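Diguanylate cyclase with PAS/PAC sensor (Marinobacter aquaeolei, PDB 3H9W) probably joins two GTP molecules into cyclic di-GMP through its GGDEF domain, the chain described here being its N-terminal PAS sensor domain. Local coordinates at residues A[7-10]-A[15-18]; A[32-37]-A[41-46]; A[53-58]-A[64-69]. One frame throughout, in Å; residues are numbered along the deposited sequence.

In the fold
The three contacts follow one another along the chain of a PAS domain, whose antiparallel sheet has the strand order 2-1-5-4-3. Contact 1 is the hairpin of the first two strands, contact 2 lies in the helical section that comes next, and contact 3 sets the last helix of that section against strand 66-73, so contacts 1 and 3 involve the two outermost strands of the sheet within this chain. Contacts 1 and 2 touch, their centres about 12 Å apart, through a probable hydrogen bond from Phe16 N to Lys35 O (2.9 Å). Ala41 CB meets Val53 CG2 at 4.0 Å, joining contacts 2 and 3. Contacts 1 and 3 do not touch; their centres lie about 16 Å apart.

Contact 1 of 3, residues A[7-10]-A[15-18]; sequences WKIN and AFEY
Lys8 and Tyr18 face each other across two antiparallel strands, but the backbone bonds of Lys8 go to two residues. Its N donates to Tyr18 O at 3.1 Å, whereas its own carbonyl, Lys8 O, receives Glu17 N at 2.8 Å. Glu17 is thus the extra residue of a beta bulge, and the register moves by one before Ile9 comes opposite Phe16. Beyond this pair Asn10 N gives Ala15 O a bond of 2.9 Å with 166° at the hydrogen, while the return bond from Ala15 N to Asn10 O is weak. The amide of Asn10 suits the strand end, because its OD1 accepts Thr13 N in the turn. This is the first hairpin of the PAS fold, and its inner strand is bonded on the far side too: Trp7 and Ile9, which give the outer strand no backbone hydrogen bond, bond instead to Gly101 and Leu99 of strand 96-105.

The side chains add their own partners. Lys8 runs fully extended, its CG anti to the backbone N (chi1 -179°), beside Glu17, and ends in a weak salt bridge from NZ to OE2 of Glu17 at 3.5 Å. At the root of the same chain, Lys8 CB sits over a face of the Tyr18 ring, 3.8 Å from its centroid. A water 2.9 Å from Tyr18 OH donates to Trp7 O, so the phenol is tied indirectly to the opposite backbone; the ring also meets His87 of the second subunit. Ile9 and Phe16 are apolar side chains on the sheet face opposite that of Lys8 and Tyr18: Ile9 CD1 covers a face of the Phe16 ring, and Trp7 CB approaches the edge of that ring, 4.0 Å from Phe16 CE1.

Contact 2 of 3, residues A[32-37]-A[41-46]; sequences GSWKSV and ATRMHP
Arg43 reaches from the end of helix 37-42 across a face of the Trp34 indole to Ser33. From CB the chain runs on extended through CG and CD to NE, long enough to span the ring. CD is the first atom to touch, a CH-pi contact 4.1 Å from the centroid of the six-membered ring of Trp34. Farther out CZ lies over the five-membered ring in a cation-pi contact, and Trp29 offers Arg43 another. The guanidinium stands upright on the indole, the planes 90° apart, so it is NH1 that comes down on the ring, 3.3 Å from Trp34 CE2. NH1 also donates to Ser33 OG at 2.9 Å, bent to 140° at the hydrogen; this small hydroxyl is itself bonded to Pro30 O. NH2 passes 3.5 Å from Ser33 CB.

All this lies in the helical section of the PAS fold between the second and third strands. The short helix 37-42 starts in segment 32-37 and ends in 41-46, tied across the contact by the i to i+4 bond from Ala41 N to Val37 O (2.8 Å). Ser36 is its N-cap, with OG accepting Glu38 N while Asp39 OD2 takes the backbone N of Ser36.

Contact 3 of 3, residues A[53-58]-A[64-69]; sequences VNFCVK and VDHEAD
Phe55 and Cys56, on one side of helix 46-61, lie against His66 and the residues after it, on a strand running almost exactly the other way: the axes are 9.1 Å apart and their directions differ by 172°. The strand is approached through Val64, whose carbonyl O accepts His66 ND1 at 2.8 Å, with 163° at the hydrogen and the oxygen close to the ring plane. Asp65 follows, its OD1 accepting Val88 N of the adjoining strand 79-90.

His66 does most of the touching. Its CG sits between the backbone N and the carbonyl carbon (chi1 51°), which lets ND1 fold back to Val64 while the opposite edge of the imidazole faces the helix. There Cys56 SG lies 3.7 Å from His66 CD2, a sulfur-aromatic contact at the ring edge, and His66 CB is 3.9 Å from Phe55 CE2. With an alanine here the imidazole is gone, and Val64 O is likely to be left without its donor and a gap to open beside Cys56 SG.

Glu67 points its side chain away, where OE1 forms a salt bridge with Lys3 of the second subunit; its contribution here is the carbonyl, with O 3.6 Å from Phe55 CE2. Ala68 faces the helix again, and its methyl group, small enough for this buried place, is 4.5 Å at CB from Phe55 CD2. A helix lying along the outer strand of an antiparallel sheet, with alternate strand residues facing it, is the layout in which the helical section of a PAS fold leads into its third strand.

Contact 1 of 3, residues A[7-10]-A[15-18]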
loop_
_atom_site.group_PDB
_atom_site.type_symbol
_atom_site.label_atom_id
_atom_site.label_comp_id
_atom_site.label_asym_id
_atom_site.label_seq_id
_atom_site.Cartn_x
_atom_site.Cartn_y
_atom_site.Cartn_z
ATOM N N TRP A 7 -2.261 -5.835 -4.490
ATOM C CA TRP A 7 -2.982 -6.030 -5.742
ATOM C C TRP A 7 -2.557 -4.983 -6.766
ATOM O O TRP A 7 -1.981 -3.948 -6.417
ATOM C CB TRP A 7 -4.496 -5.944 -5.521
ATOM C CG TRP A 7 -4.938 -4.641 -4.957
ATOM C CD1 TRP A 7 -5.126 -4.333 -3.638
ATOM C CD2 TRP A 7 -5.182 -3.434 -5.691
ATOM N NE1 TRP A 7 -5.470 -3.004 -3.506
ATOM C CE2 TRP A 7 -5.510 -2.431 -4.751
ATOM C CE3 TRP A 7 -5.155 -3.103 -7.055
ATOM C CZ2 TRP A 7 -5.800 -1.123 -5.127
ATOM C CZ3 TRP A 7 -5.445 -1.801 -7.430
ATOM C CH2 TRP A 7 -5.766 -0.823 -6.466
ATOM N N LYS A 8 -2.854 -5.267 -8.028
ATOM C CA LYS A 8 -2.534 -4.377 -9.130
ATOM C C LYS A 8 -3.583 -4.579 -10.207
ATOM O O LYS A 8 -4.030 -5.707 -10.446
ATOM C CB LYS A 8 -1.155 -4.685 -9.714
ATOM C CG LYS A 8 -0.763 -3.759 -10.863
ATOM C CD LYS A 8 0.563 -4.168 -11.484
ATOM C CE LYS A 8 0.998 -3.188 -12.567
ATOM N NZ LYS A 8 2.302 -3.577 -13.166
ATOM N N ILE A 9 -3.974 -3.481 -10.841
ATOM C CA ILE A 9 -4.977 -3.494 -11.901
ATOM C C ILE A 9 -4.435 -2.856 -13.176
ATOM O O ILE A 9 -3.866 -1.763 -13.140
ATOM C CB ILE A 9 -6.241 -2.700 -11.494
ATOM C CG1 ILE A 9 -7.027 -3.460 -10.425
ATOM C CG2 ILE A 9 -7.112 -2.439 -12.723
ATOM C CD1 ILE A 9 -7.820 -4.617 -10.960
ATOM N N ASN A 10 -4.615 -3.540 -14.299
ATOM C CA ASN A 10 -4.183 -3.021 -15.594
ATOM C C ASN A 10 -5.266 -2.022 -15.984
ATOM O O ASN A 10 -6.415 -2.397 -16.185
ATOM C CB ASN A 10 -4.107 -4.163 -16.617
ATOM C CG ASN A 10 -3.732 -3.684 -18.008
ATOM O OD1 ASN A 10 -4.496 -2.977 -18.661
ATOM N ND2 ASN A 10 -2.547 -4.066 -18.463
ATOM N N ALA A 15 -8.339 -5.224 -15.567
ATOM C CA ALA A 15 -8.277 -6.568 -15.016
ATOM C C ALA A 15 -7.187 -6.639 -13.952
ATOM O O ALA A 15 -6.220 -5.880 -13.991
ATOM C CB ALA A 15 -7.991 -7.574 -16.122
ATOM N N PHE A 16 -7.350 -7.548 -12.998
ATOM C CA PHE A 16 -6.365 -7.720 -11.940
ATOM C C PHE A 16 -5.134 -8.430 -12.485
ATOM O O PHE A 16 -5.239 -9.507 -13.073
ATOM C CB PHE A 16 -6.949 -8.543 -10.789
ATOM C CG PHE A 16 -7.691 -7.726 -9.770
ATOM C CD1 PHE A 16 -6.997 -6.999 -8.805
ATOM C CD2 PHE A 16 -9.081 -7.677 -9.776
ATOM C CE1 PHE A 16 -7.677 -6.239 -7.859
ATOM C CE2 PHE A 16 -9.773 -6.919 -8.832
ATOM C CZ PHE A 16 -9.072 -6.197 -7.873
ATOM N N GLU A 17 -3.971 -7.817 -12.297
ATOM C CA GLU A 17 -2.709 -8.404 -12.741
ATOM C C GLU A 17 -2.357 -9.454 -11.688
ATOM O O GLU A 17 -1.874 -10.548 -11.996
ATOM C CB GLU A 17 -1.630 -7.323 -12.805
ATOM C CG GLU A 17 -0.492 -7.612 -13.763
ATOM C CD GLU A 17 -0.454 -6.634 -14.926
ATOM O OE1 GLU A 17 -1.426 -6.598 -15.712
ATOM O OE2 GLU A 17 0.546 -5.895 -15.049
ATOM N N TYR A 18 -2.613 -9.110 -10.431
ATOM C CA TYR A 18 -2.364 -10.019 -9.329
ATOM C C TYR A 18 -3.060 -9.495 -8.080
ATOM O O TYR A 18 -3.407 -8.316 -7.996
ATOM C CB TYR A 18 -0.853 -10.170 -9.071
ATOM C CG TYR A 18 -0.144 -8.919 -8.588
ATOM C CD1 TYR A 18 -0.262 -8.485 -7.266
ATOM C CD2 TYR A 18 0.631 -8.153 -9.462
ATOM C CE1 TYR A 18 0.371 -7.317 -6.829
ATOM C CE2 TYR A 18 1.265 -6.986 -9.035
ATOM C CZ TYR A 18 1.131 -6.573 -7.724
ATOM O OH TYR A 18 1.743 -5.411 -7.305
HETATM O O HOH W 1 0.793 -4.130 -4.841
#

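Contact 2 of 3, residues A[32-37]-A[41-46]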
loop_
_atom_site.group_PDB
_atom_site.type_symbol
_atom_site.label_atom_id
_atom_site.label_comp_id
_atom_site.label_asym_id
_atom_site.label_seq_id
_atom_site.Cartn_x
_atom_site.Cartn_y
_atom_site.Cartn_z
ATOM N N GLY A 32 -8.223 -16.998 -7.267
ATOM C CA GLY A 32 -8.300 -16.909 -8.717
ATOM C C GLY A 32 -9.578 -16.299 -9.268
ATOM O O GLY A 32 -9.657 -16.013 -10.465
ATOM N N SER A 33 -10.575 -16.095 -8.407
ATOM C CA SER A 33 -11.860 -15.532 -8.826
ATOM C C SER A 33 -11.827 -14.014 -9.009
ATOM O O SER A 33 -12.744 -13.431 -9.590
ATOM C CB SER A 33 -12.949 -15.876 -7.808
ATOM O OG SER A 33 -12.797 -15.086 -6.637
ATOM N N TRP A 34 -10.786 -13.373 -8.498
ATOM C CA TRP A 34 -10.664 -11.927 -8.636
ATOM C C TRP A 34 -10.064 -11.622 -9.999
ATOM O O TRP A 34 -8.853 -11.469 -10.135
ATOM C CB TRP A 34 -9.788 -11.369 -7.514
ATOM C CG TRP A 34 -10.432 -11.494 -6.169
ATOM C CD1 TRP A 34 -10.479 -12.607 -5.378
ATOM C CD2 TRP A 34 -11.169 -10.480 -5.481
ATOM N NE1 TRP A 34 -11.206 -12.347 -4.233
ATOM C CE2 TRP A 34 -11.639 -11.047 -4.272
ATOM C CE3 TRP A 34 -11.484 -9.144 -5.769
ATOM C CZ2 TRP A 34 -12.404 -10.317 -3.346
ATOM C CZ3 TRP A 34 -12.241 -8.420 -4.851
ATOM C CH2 TRP A 34 -12.694 -9.011 -3.654
ATOM N N LYS A 35 -10.932 -11.538 -11.007
ATOM C CA LYS A 35 -10.521 -11.291 -12.388
ATOM C C LYS A 35 -10.433 -9.827 -12.813
ATOM O O LYS A 35 -9.498 -9.442 -13.517
ATOM C CB LYS A 35 -11.466 -12.036 -13.338
ATOM C CG LYS A 35 -11.352 -13.552 -13.263
ATOM C CD LYS A 35 -10.039 -14.024 -13.869
ATOM C CE LYS A 35 -9.927 -15.535 -13.847
ATOM N NZ LYS A 35 -8.605 -15.990 -14.349
ATOM N N SER A 36 -11.402 -9.012 -12.407
ATOM C CA SER A 36 -11.392 -7.601 -12.784
ATOM C C SER A 36 -12.065 -6.698 -11.761
ATOM O O SER A 36 -12.588 -7.153 -10.741
ATOM C CB SER A 36 -12.101 -7.396 -14.125
ATOM O OG SER A 36 -13.506 -7.530 -13.972
ATOM N N VAL A 37 -12.066 -5.407 -12.072
ATOM C CA VAL A 37 -12.673 -4.406 -11.213
ATOM C C VAL A 37 -14.140 -4.725 -10.969
ATOM O O VAL A 37 -14.694 -4.406 -9.912
ATOM C CB VAL A 37 -12.549 -3.004 -11.836
ATOM C CG1 VAL A 37 -11.082 -2.604 -11.901
ATOM C CG2 VAL A 37 -13.155 -3.000 -13.234
ATOM N N ALA A 41 -16.124 -4.508 -7.528
ATOM C CA ALA A 41 -17.338 -3.701 -7.388
ATOM C C ALA A 41 -18.550 -4.517 -6.940
ATOM O O ALA A 41 -19.398 -4.032 -6.185
ATOM C CB ALA A 41 -17.645 -2.999 -8.718
ATOM N N THR A 42 -18.635 -5.756 -7.409
ATOM C CA THR A 42 -19.753 -6.621 -7.052
ATOM C C THR A 42 -19.686 -7.114 -5.611
ATOM O O THR A 42 -20.697 -7.153 -4.915
ATOM C CB THR A 42 -19.819 -7.832 -8.003
ATOM O OG1 THR A 42 -20.166 -7.377 -9.318
ATOM C CG2 THR A 42 -20.855 -8.843 -7.528
ATOM N N ARG A 43 -18.489 -7.479 -5.168
ATOM C CA ARG A 43 -18.283 -8.001 -3.820
ATOM C C ARG A 43 -18.159 -6.871 -2.806
ATOM O O ARG A 43 -17.159 -6.747 -2.094
ATOM C CB ARG A 43 -17.031 -8.876 -3.827
ATOM C CG ARG A 43 -17.192 -10.042 -4.786
ATOM C CD ARG A 43 -15.890 -10.767 -5.088
ATOM N NE ARG A 43 -16.129 -11.816 -6.077
ATOM C CZ ARG A 43 -15.192 -12.623 -6.560
ATOM N NH1 ARG A 43 -13.934 -12.512 -6.148
ATOM N NH2 ARG A 43 -15.520 -13.547 -7.457
HETATM N N MSE A 44 -19.210 -6.065 -2.728
HETATM C CA MSE A 44 -19.231 -4.914 -1.848
HETATM C C MSE A 44 -20.653 -4.656 -1.357
HETATM O O MSE A 44 -21.625 -5.020 -2.018
HETATM C CB MSE A 44 -18.715 -3.708 -2.636
HETATM C CG MSE A 44 -18.424 -2.469 -1.832
HETATM SE SE MSE A 44 -17.864 -1.062 -3.028
HETATM C CE MSE A 44 -16.138 -1.786 -3.569
ATOM N N HIS A 45 -20.764 -4.032 -0.192
ATOM C CA HIS A 45 -22.061 -3.703 0.399
ATOM C C HIS A 45 -22.821 -2.785 -0.565
ATOM O O HIS A 45 -22.226 -1.903 -1.187
ATOM C CB HIS A 45 -21.830 -3.007 1.738
ATOM C CG HIS A 45 -23.072 -2.822 2.550
ATOM N ND1 HIS A 45 -24.077 -1.953 2.188
ATOM C CD2 HIS A 45 -23.466 -3.392 3.714
ATOM C CE1 HIS A 45 -25.038 -1.994 3.094
ATOM N NE2 HIS A 45 -24.692 -2.859 4.030
ATOM N N PRO A 46 -24.148 -2.981 -0.707
ATOM C CA PRO A 46 -24.946 -2.148 -1.613
ATOM C C PRO A 46 -24.891 -0.638 -1.372
ATOM O O PRO A 46 -24.916 0.140 -2.324
ATOM C CB PRO A 46 -26.366 -2.717 -1.455
ATOM C CG PRO A 46 -26.360 -3.294 -0.071
ATOM C CD PRO A 46 -25.002 -3.961 -0.012
#

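Contact 3 of 3, residues A[53-58]-A[64-69]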
loop_
_atom_site.group_PDB
_atom_site.type_symbol
_atom_site.label_atom_id
_atom_site.label_comp_id
_atom_site.label_asym_id
_atom_site.label_seq_id
_atom_site.Cartn_x
_atom_site.Cartn_y
_atom_site.Cartn_z
ATOM N N VAL A 53 -17.342 3.067 -6.094
ATOM C CA VAL A 53 -16.998 2.877 -7.492
ATOM C C VAL A 53 -16.797 4.215 -8.203
ATOM O O VAL A 53 -15.769 4.436 -8.843
ATOM C CB VAL A 53 -18.089 2.049 -8.209
ATOM C CG1 VAL A 53 -17.690 1.794 -9.657
ATOM C CG2 VAL A 53 -18.290 0.730 -7.478
ATOM N N ASN A 54 -17.763 5.120 -8.080
ATOM C CA ASN A 54 -17.652 6.425 -8.733
ATOM C C ASN A 54 -16.460 7.232 -8.229
ATOM O O ASN A 54 -15.762 7.877 -9.011
ATOM C CB ASN A 54 -18.935 7.241 -8.535
ATOM C CG ASN A 54 -20.134 6.618 -9.220
ATOM O OD1 ASN A 54 -20.026 6.102 -10.337
ATOM N ND2 ASN A 54 -21.290 6.675 -8.563
ATOM N N PHE A 55 -16.237 7.200 -6.920
ATOM C CA PHE A 55 -15.122 7.923 -6.330
ATOM C C PHE A 55 -13.799 7.389 -6.890
ATOM O O PHE A 55 -12.992 8.146 -7.426
ATOM C CB PHE A 55 -15.154 7.781 -4.798
ATOM C CG PHE A 55 -13.957 8.374 -4.110
ATOM C CD1 PHE A 55 -13.764 9.752 -4.071
ATOM C CD2 PHE A 55 -12.991 7.550 -3.554
ATOM C CE1 PHE A 55 -12.618 10.297 -3.495
ATOM C CE2 PHE A 55 -11.842 8.084 -2.976
ATOM C CZ PHE A 55 -11.655 9.456 -2.948
ATOM N N CYS A 56 -13.583 6.081 -6.799
ATOM C CA CYS A 56 -12.331 5.514 -7.294
ATOM C C CYS A 56 -12.101 5.755 -8.783
ATOM O O CYS A 56 -10.979 6.032 -9.206
ATOM C CB CYS A 56 -12.259 4.017 -6.973
ATOM S SG CYS A 56 -12.078 3.692 -5.197
ATOM N N VAL A 57 -13.159 5.652 -9.576
ATOM C CA VAL A 57 -13.052 5.889 -11.006
ATOM C C VAL A 57 -12.596 7.323 -11.273
ATOM O O VAL A 57 -11.644 7.558 -12.018
ATOM C CB VAL A 57 -14.407 5.661 -11.700
ATOM C CG1 VAL A 57 -14.357 6.174 -13.131
ATOM C CG2 VAL A 57 -14.740 4.185 -11.690
ATOM N N LYS A 58 -13.278 8.276 -10.651
ATOM C CA LYS A 58 -12.958 9.690 -10.823
ATOM C C LYS A 58 -11.519 10.012 -10.426
ATOM O O LYS A 58 -10.808 10.700 -11.155
ATOM C CB LYS A 58 -13.919 10.546 -9.993
ATOM C CG LYS A 58 -13.733 12.052 -10.165
ATOM C CD LYS A 58 -14.043 12.500 -11.589
ATOM C CE LYS A 58 -13.934 14.012 -11.729
ATOM N NZ LYS A 58 -12.567 14.490 -11.380
ATOM N N VAL A 64 -4.981 10.729 -9.493
ATOM C CA VAL A 64 -4.808 11.109 -8.095
ATOM C C VAL A 64 -4.910 9.911 -7.147
ATOM O O VAL A 64 -5.909 9.198 -7.154
ATOM C CB VAL A 64 -5.867 12.157 -7.690
ATOM C CG1 VAL A 64 -5.724 12.509 -6.218
ATOM C CG2 VAL A 64 -5.715 13.406 -8.556
ATOM N N ASP A 65 -3.879 9.689 -6.335
ATOM C CA ASP A 65 -3.906 8.576 -5.387
ATOM C C ASP A 65 -5.084 8.776 -4.468
ATOM O O ASP A 65 -5.443 9.903 -4.149
ATOM C CB ASP A 65 -2.630 8.534 -4.557
ATOM C CG ASP A 65 -1.450 8.053 -5.351
ATOM O OD1 ASP A 65 -1.563 7.982 -6.595
ATOM O OD2 ASP A 65 -0.417 7.748 -4.731
ATOM N N HIS A 66 -5.691 7.681 -4.034
ATOM C CA HIS A 66 -6.848 7.790 -3.162
ATOM C C HIS A 66 -6.997 6.551 -2.304
ATOM O O HIS A 66 -6.254 5.581 -2.455
ATOM C CB HIS A 66 -8.106 7.975 -4.016
ATOM C CG HIS A 66 -8.239 6.962 -5.108
ATOM N ND1 HIS A 66 -7.452 6.985 -6.242
ATOM C CD2 HIS A 66 -9.021 5.862 -5.218
ATOM C CE1 HIS A 66 -7.744 5.942 -6.999
ATOM N NE2 HIS A 66 -8.692 5.244 -6.399
ATOM N N GLU A 67 -7.967 6.594 -1.399
ATOM C CA GLU A 67 -8.249 5.466 -0.523
ATOM C C GLU A 67 -9.720 5.539 -0.144
ATOM O O GLU A 67 -10.301 6.620 -0.123
ATOM C CB GLU A 67 -7.382 5.524 0.739
ATOM C CG GLU A 67 -7.732 6.653 1.684
ATOM C CD GLU A 67 -6.956 6.574 2.990
ATOM O OE1 GLU A 67 -5.721 6.720 2.951
ATOM O OE2 GLU A 67 -7.588 6.362 4.050
ATOM N N ALA A 68 -10.321 4.386 0.134
ATOM C CA ALA A 68 -11.727 4.322 0.510
ATOM C C ALA A 68 -11.971 3.216 1.519
ATOM O O ALA A 68 -11.331 2.163 1.474
ATOM C CB ALA A 68 -12.601 4.085 -0.734
ATOM N N ASP A 69 -12.893 3.472 2.440
ATOM C CA ASP A 69 -13.265 2.505 3.460
ATOM C C ASP A 69 -14.651 2.000 3.095
ATOM O O ASP A 69 -15.558 2.794 2.850
ATOM C CB ASP A 69 -13.327 3.169 4.841
ATOM C CG ASP A 69 -11.960 3.534 5.383
ATOM O OD1 ASP A 69 -10.984 3.528 4.604
ATOM O OD2 ASP A 69 -11.867 3.830 6.593
#